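Local structure of putative ribose operon repressor (Burkholderia thailandensis, 3EGC) at residues 61-74 with 84-97. The protein probably binds DNA as a LacI-family transcriptional repressor, with a periplasmic-binding-protein-like domain of the kind that senses small sugars. Sequence-based numbering, arbitrary orientation.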
loop_
_atom_site.group_PDB
_atom_site.type_symbol
_atom_site.label_atom_id
_atom_site.label_comp_id
_atom_site.label_asym_id
_atom_site.label_seq_id
_atom_site.Cartn_x
_atom_site.Cartn_y
_atom_site.Cartn_z
ATOM N N PHE A 61 -15.274 18.309 -10.277
ATOM C CA PHE A 61 -15.651 19.283 -11.279
ATOM C C PHE A 61 -16.256 20.578 -10.711
ATOM O O PHE A 61 -15.829 21.703 -11.067
ATOM C CB PHE A 61 -16.549 18.661 -12.319
ATOM C CG PHE A 61 -16.822 19.571 -13.454
ATOM C CD1 PHE A 61 -15.776 19.981 -14.278
ATOM C CD2 PHE A 61 -18.135 20.032 -13.692
ATOM C CE1 PHE A 61 -16.001 20.832 -15.331
ATOM C CE2 PHE A 61 -18.376 20.903 -14.762
ATOM C CZ PHE A 61 -17.298 21.314 -15.585
ATOM N N GLU A 62 -17.216 20.466 -9.799
ATOM C CA GLU A 62 -17.782 21.669 -9.232
ATOM C C GLU A 62 -16.745 22.500 -8.477
ATOM O O GLU A 62 -16.816 23.724 -8.454
ATOM C CB GLU A 62 -19.012 21.387 -8.358
ATOM C CG GLU A 62 -18.975 20.133 -7.594
ATOM C CD GLU A 62 -19.143 20.364 -6.089
ATOM O OE1 GLU A 62 -20.316 20.437 -5.602
ATOM O OE2 GLU A 62 -18.097 20.450 -5.387
ATOM N N ARG A 63 -15.760 21.850 -7.871
ATOM C CA ARG A 63 -14.666 22.575 -7.241
ATOM C C ARG A 63 -13.729 23.201 -8.274
ATOM O O ARG A 63 -12.784 23.872 -7.933
ATOM C CB ARG A 63 -13.865 21.645 -6.303
ATOM C CG ARG A 63 -14.653 21.248 -5.034
ATOM C CD ARG A 63 -13.680 20.767 -3.993
ATOM N NE ARG A 63 -14.241 20.867 -2.653
ATOM C CZ ARG A 63 -14.199 21.978 -1.915
ATOM N NH1 ARG A 63 -13.609 23.058 -2.401
ATOM N NH2 ARG A 63 -14.739 21.987 -0.703
ATOM N N ARG A 64 -14.027 22.977 -9.540
ATOM C CA ARG A 64 -13.185 23.404 -10.646
ATOM C C ARG A 64 -11.709 23.057 -10.509
ATOM O O ARG A 64 -10.850 23.943 -10.496
ATOM C CB ARG A 64 -13.387 24.898 -10.990
ATOM C CG ARG A 64 -14.807 25.262 -11.564
ATOM C CD ARG A 64 -15.142 24.409 -12.771
ATOM N NE ARG A 64 -16.407 24.771 -13.393
ATOM C CZ ARG A 64 -17.604 24.476 -12.884
ATOM N NH1 ARG A 64 -17.676 23.827 -11.741
ATOM N NH2 ARG A 64 -18.726 24.838 -13.507
ATOM N N VAL A 65 -11.430 21.771 -10.401
ATOM C CA VAL A 65 -10.080 21.277 -10.618
ATOM C C VAL A 65 -9.746 21.461 -12.100
ATOM O O VAL A 65 -10.645 21.479 -12.952
ATOM C CB VAL A 65 -9.956 19.778 -10.257
ATOM C CG1 VAL A 65 -10.176 19.552 -8.772
ATOM C CG2 VAL A 65 -10.915 18.967 -11.111
ATOM N N ASP A 66 -8.466 21.568 -12.413
ATOM C CA ASP A 66 -8.061 21.837 -13.788
ATOM C C ASP A 66 -8.245 20.607 -14.680
ATOM O O ASP A 66 -8.325 20.698 -15.892
ATOM C CB ASP A 66 -6.622 22.313 -13.799
ATOM C CG ASP A 66 -6.458 23.713 -13.196
ATOM O OD1 ASP A 66 -5.374 24.070 -12.727
ATOM O OD2 ASP A 66 -7.402 24.476 -13.261
ATOM N N GLY A 67 -8.310 19.437 -14.054
ATOM C CA GLY A 67 -8.348 18.186 -14.793
ATOM C C GLY A 67 -8.423 17.030 -13.821
ATOM O O GLY A 67 -8.400 17.244 -12.629
ATOM N N LEU A 68 -8.529 15.823 -14.345
ATOM C CA LEU A 68 -8.634 14.582 -13.538
ATOM C C LEU A 68 -7.703 13.494 -14.018
ATOM O O LEU A 68 -7.646 13.170 -15.211
ATOM C CB LEU A 68 -10.058 13.968 -13.556
ATOM C CG LEU A 68 -11.284 14.695 -13.016
ATOM C CD1 LEU A 68 -12.565 13.816 -13.030
ATOM C CD2 LEU A 68 -11.020 15.221 -11.595
ATOM N N ILE A 69 -7.038 12.875 -13.062
ATOM C CA ILE A 69 -6.477 11.588 -13.251
ATOM C C ILE A 69 -7.394 10.548 -12.623
ATOM O O ILE A 69 -7.714 10.611 -11.460
ATOM C CB ILE A 69 -5.089 11.467 -12.625
ATOM C CG1 ILE A 69 -4.147 12.501 -13.251
ATOM C CG2 ILE A 69 -4.613 9.986 -12.748
ATOM C CD1 ILE A 69 -2.733 12.375 -12.749
ATOM N N LEU A 70 -7.766 9.538 -13.407
ATOM C CA LEU A 70 -8.799 8.628 -12.970
ATOM C C LEU A 70 -8.345 7.165 -13.090
ATOM O O LEU A 70 -8.051 6.682 -14.170
ATOM C CB LEU A 70 -10.090 8.891 -13.810
ATOM C CG LEU A 70 -11.190 7.848 -13.631
ATOM C CD1 LEU A 70 -11.667 7.755 -12.168
ATOM C CD2 LEU A 70 -12.442 8.041 -14.578
ATOM N N ALA A 71 -8.247 6.475 -11.989
ATOM C CA ALA A 71 -8.143 5.013 -12.032
ATOM C C ALA A 71 -9.569 4.426 -11.992
ATOM O O ALA A 71 -10.191 4.319 -10.926
ATOM C CB ALA A 71 -7.323 4.480 -10.854
ATOM N N PRO A 72 -10.081 4.054 -13.146
ATOM C CA PRO A 72 -11.464 3.721 -13.254
ATOM C C PRO A 72 -11.919 2.478 -12.480
ATOM O O PRO A 72 -11.214 1.460 -12.397
ATOM C CB PRO A 72 -11.669 3.521 -14.775
ATOM C CG PRO A 72 -10.453 4.115 -15.427
ATOM C CD PRO A 72 -9.385 3.973 -14.432
ATOM N N SER A 73 -13.109 2.581 -11.936
ATOM C CA SER A 73 -13.720 1.471 -11.265
ATOM C C SER A 73 -14.483 0.764 -12.361
ATOM O O SER A 73 -14.784 1.371 -13.404
ATOM C CB SER A 73 -14.693 2.005 -10.221
ATOM O OG SER A 73 -13.983 2.483 -9.085
ATOM N N GLU A 74 -14.752 -0.515 -12.167
ATOM C CA GLU A 74 -15.429 -1.308 -13.180
ATOM C C GLU A 74 -16.850 -0.814 -13.264
ATOM O O GLU A 74 -17.552 -0.790 -12.257
ATOM C CB GLU A 74 -15.451 -2.791 -12.803
ATOM C CG GLU A 74 -16.026 -3.690 -13.888
ATOM C CD GLU A 74 -15.993 -5.157 -13.522
ATOM O OE1 GLU A 74 -15.839 -5.487 -12.335
ATOM O OE2 GLU A 74 -16.158 -5.998 -14.424
ATOM N N LEU A 84 -19.710 16.239 -18.828
ATOM C CA LEU A 84 -18.561 17.098 -18.664
ATOM C C LEU A 84 -18.251 17.822 -19.961
ATOM O O LEU A 84 -18.509 17.315 -21.055
ATOM C CB LEU A 84 -17.331 16.297 -18.204
ATOM C CG LEU A 84 -17.360 15.693 -16.794
ATOM C CD1 LEU A 84 -16.255 14.657 -16.649
ATOM C CD2 LEU A 84 -17.199 16.783 -15.759
ATOM N N PRO A 85 -17.662 19.012 -19.841
ATOM C CA PRO A 85 -17.311 19.772 -21.028
ATOM C C PRO A 85 -16.238 19.033 -21.719
ATOM O O PRO A 85 -15.405 18.406 -21.055
ATOM C CB PRO A 85 -16.733 21.097 -20.477
ATOM C CG PRO A 85 -17.249 21.196 -19.059
ATOM C CD PRO A 85 -17.341 19.727 -18.598
ATOM N N LYS A 86 -16.258 19.111 -23.050
ATOM C CA LYS A 86 -15.279 18.439 -23.875
ATOM C C LYS A 86 -13.880 18.942 -23.576
ATOM O O LYS A 86 -12.886 18.317 -23.929
ATOM C CB LYS A 86 -15.589 18.691 -25.350
ATOM C CG LYS A 86 -14.943 17.705 -26.263
ATOM C CD LYS A 86 -15.089 18.158 -27.686
ATOM C CE LYS A 86 -13.792 18.814 -28.183
ATOM N NZ LYS A 86 -13.499 20.185 -27.604
ATOM N N THR A 87 -13.811 20.103 -22.956
ATOM C CA THR A 87 -12.527 20.725 -22.788
ATOM C C THR A 87 -11.943 20.314 -21.452
ATOM O O THR A 87 -10.802 20.623 -21.166
ATOM C CB THR A 87 -12.611 22.292 -22.861
ATOM O OG1 THR A 87 -13.375 22.823 -21.765
ATOM C CG2 THR A 87 -13.218 22.715 -24.150
ATOM N N PHE A 88 -12.740 19.660 -20.621
ATOM C CA PHE A 88 -12.222 19.181 -19.355
ATOM C C PHE A 88 -11.301 17.958 -19.561
ATOM O O PHE A 88 -11.773 16.915 -19.950
ATOM C CB PHE A 88 -13.350 18.878 -18.406
ATOM C CG PHE A 88 -12.896 18.599 -16.989
ATOM C CD1 PHE A 88 -12.966 17.316 -16.473
ATOM C CD2 PHE A 88 -12.399 19.611 -16.197
ATOM C CE1 PHE A 88 -12.578 17.054 -15.222
ATOM C CE2 PHE A 88 -11.980 19.354 -14.899
ATOM C CZ PHE A 88 -12.063 18.066 -14.412
ATOM N N PRO A 89 -9.990 18.119 -19.321
ATOM C CA PRO A 89 -8.973 17.079 -19.529
ATOM C C PRO A 89 -9.051 15.946 -18.518
ATOM O O PRO A 89 -9.148 16.188 -17.294
ATOM C CB PRO A 89 -7.602 17.839 -19.405
ATOM C CG PRO A 89 -7.932 19.083 -18.677
ATOM C CD PRO A 89 -9.428 19.347 -18.739
ATOM N N ILE A 90 -8.984 14.730 -19.041
ATOM C CA ILE A 90 -9.005 13.532 -18.222
ATOM C C ILE A 90 -7.946 12.546 -18.678
ATOM O O ILE A 90 -7.926 12.170 -19.821
ATOM C CB ILE A 90 -10.379 12.815 -18.282
ATOM C CG1 ILE A 90 -11.509 13.762 -17.770
ATOM C CG2 ILE A 90 -10.327 11.444 -17.514
ATOM C CD1 ILE A 90 -12.852 13.217 -17.966
ATOM N N VAL A 91 -7.068 12.110 -17.795
ATOM C CA VAL A 91 -6.297 10.958 -18.173
ATOM C C VAL A 91 -6.522 9.805 -17.248
ATOM O O VAL A 91 -6.565 9.990 -16.046
ATOM C CB VAL A 91 -4.817 11.233 -18.458
ATOM C CG1 VAL A 91 -4.493 12.769 -18.599
ATOM C CG2 VAL A 91 -4.009 10.558 -17.524
ATOM N N ALA A 92 -6.777 8.638 -17.848
ATOM C CA ALA A 92 -6.986 7.387 -17.136
ATOM C C ALA A 92 -5.656 6.705 -16.865
ATOM O O ALA A 92 -4.726 6.777 -17.694
ATOM C CB ALA A 92 -7.926 6.429 -17.956
ATOM N N VAL A 93 -5.585 5.984 -15.750
ATOM C CA VAL A 93 -4.395 5.105 -15.535
ATOM C C VAL A 93 -4.919 3.709 -15.330
ATOM O O VAL A 93 -6.090 3.543 -14.839
ATOM C CB VAL A 93 -3.563 5.505 -14.267
ATOM C CG1 VAL A 93 -2.915 6.822 -14.489
ATOM C CG2 VAL A 93 -4.490 5.531 -13.003
ATOM N N ASN A 94 -4.053 2.742 -15.676
ATOM C CA ASN A 94 -4.221 1.335 -15.371
ATOM C C ASN A 94 -5.233 0.681 -16.324
ATOM O O ASN A 94 -4.925 -0.353 -16.980
ATOM C CB ASN A 94 -4.540 1.132 -13.884
ATOM C CG ASN A 94 -4.951 -0.307 -13.532
ATOM O OD1 ASN A 94 -6.009 -0.528 -12.915
ATOM N ND2 ASN A 94 -4.158 -1.268 -13.922
ATOM N N ARG A 95 -6.417 1.295 -16.410
ATOM C CA ARG A 95 -7.484 0.833 -17.300
ATOM C C ARG A 95 -7.889 2.012 -18.183
ATOM O O ARG A 95 -8.042 3.111 -17.672
ATOM C CB ARG A 95 -8.733 0.331 -16.521
ATOM C CG ARG A 95 -8.583 -1.055 -15.931
ATOM C CD ARG A 95 -8.582 -1.069 -14.440
ATOM N NE ARG A 95 -9.926 -0.978 -13.873
ATOM C CZ ARG A 95 -10.304 -1.448 -12.687
ATOM N NH1 ARG A 95 -9.468 -2.101 -11.889
ATOM N NH2 ARG A 95 -11.553 -1.254 -12.300
ATOM N N GLU A 96 -8.086 1.769 -19.476
ATOM C CA GLU A 96 -8.441 2.834 -20.402
ATOM C C GLU A 96 -9.929 3.187 -20.272
ATOM O O GLU A 96 -10.738 2.402 -19.750
ATOM C CB GLU A 96 -8.104 2.426 -21.843
ATOM C CG GLU A 96 -9.011 1.343 -22.298
ATOM C CD GLU A 96 -8.612 0.738 -23.631
ATOM O OE1 GLU A 96 -9.256 0.110 -24.299
ATOM O OE2 GLU A 96 -7.647 0.809 -24.195
ATOM N N LEU A 97 -10.296 4.368 -20.761
ATOM C CA LEU A 97 -11.679 4.815 -20.731
ATOM C C LEU A 97 -12.396 4.535 -22.046
ATOM O O LEU A 97 -13.561 4.108 -22.041
ATOM C CB LEU A 97 -11.738 6.300 -20.450
ATOM C CG LEU A 97 -12.088 6.800 -19.055
ATOM C CD1 LEU A 97 -12.173 5.646 -18.077
ATOM C CD2 LEU A 97 -11.106 7.905 -18.605
#
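V91 N donates to L68 O at 2.9 Å, one of four backbone bonds pairing parallel strands 67-70 and 90-93. Joined through helix 78-82, they form a beta-alpha-beta unit of the periplasmic-binding-protein fold. V91 O answers by accepting L70 N, so V91 straddles I69, bonding the residues on either side of it as parallel pairing requires. Aliphatic side chains suit this buried sheet: branched I69 and V91 face helix 241-257, while L68, L70, I90 and the small A92 fill the other side. Before the strands, aromatic packing takes over. F61, in the last turn of helix 50-62, has its ring swung away from the backbone N (chi1 -173°) and turns its edge to the face of F88, centroids 5.2 Å apart and planes at 79°. L84 CD2 covers one face of the F61 ring in a CH-pi contact, and R64 CZ lies off-centre over the other. A flat aromatic suits position 88 because its rim also meets V65 and L68, CE1 reaching L68 CG at 3.5 Å. Beyond the strands proline, with no N-H to satisfy, suits the end of the pairing, and P72 CG rests 3.5 Å from L97 CD1.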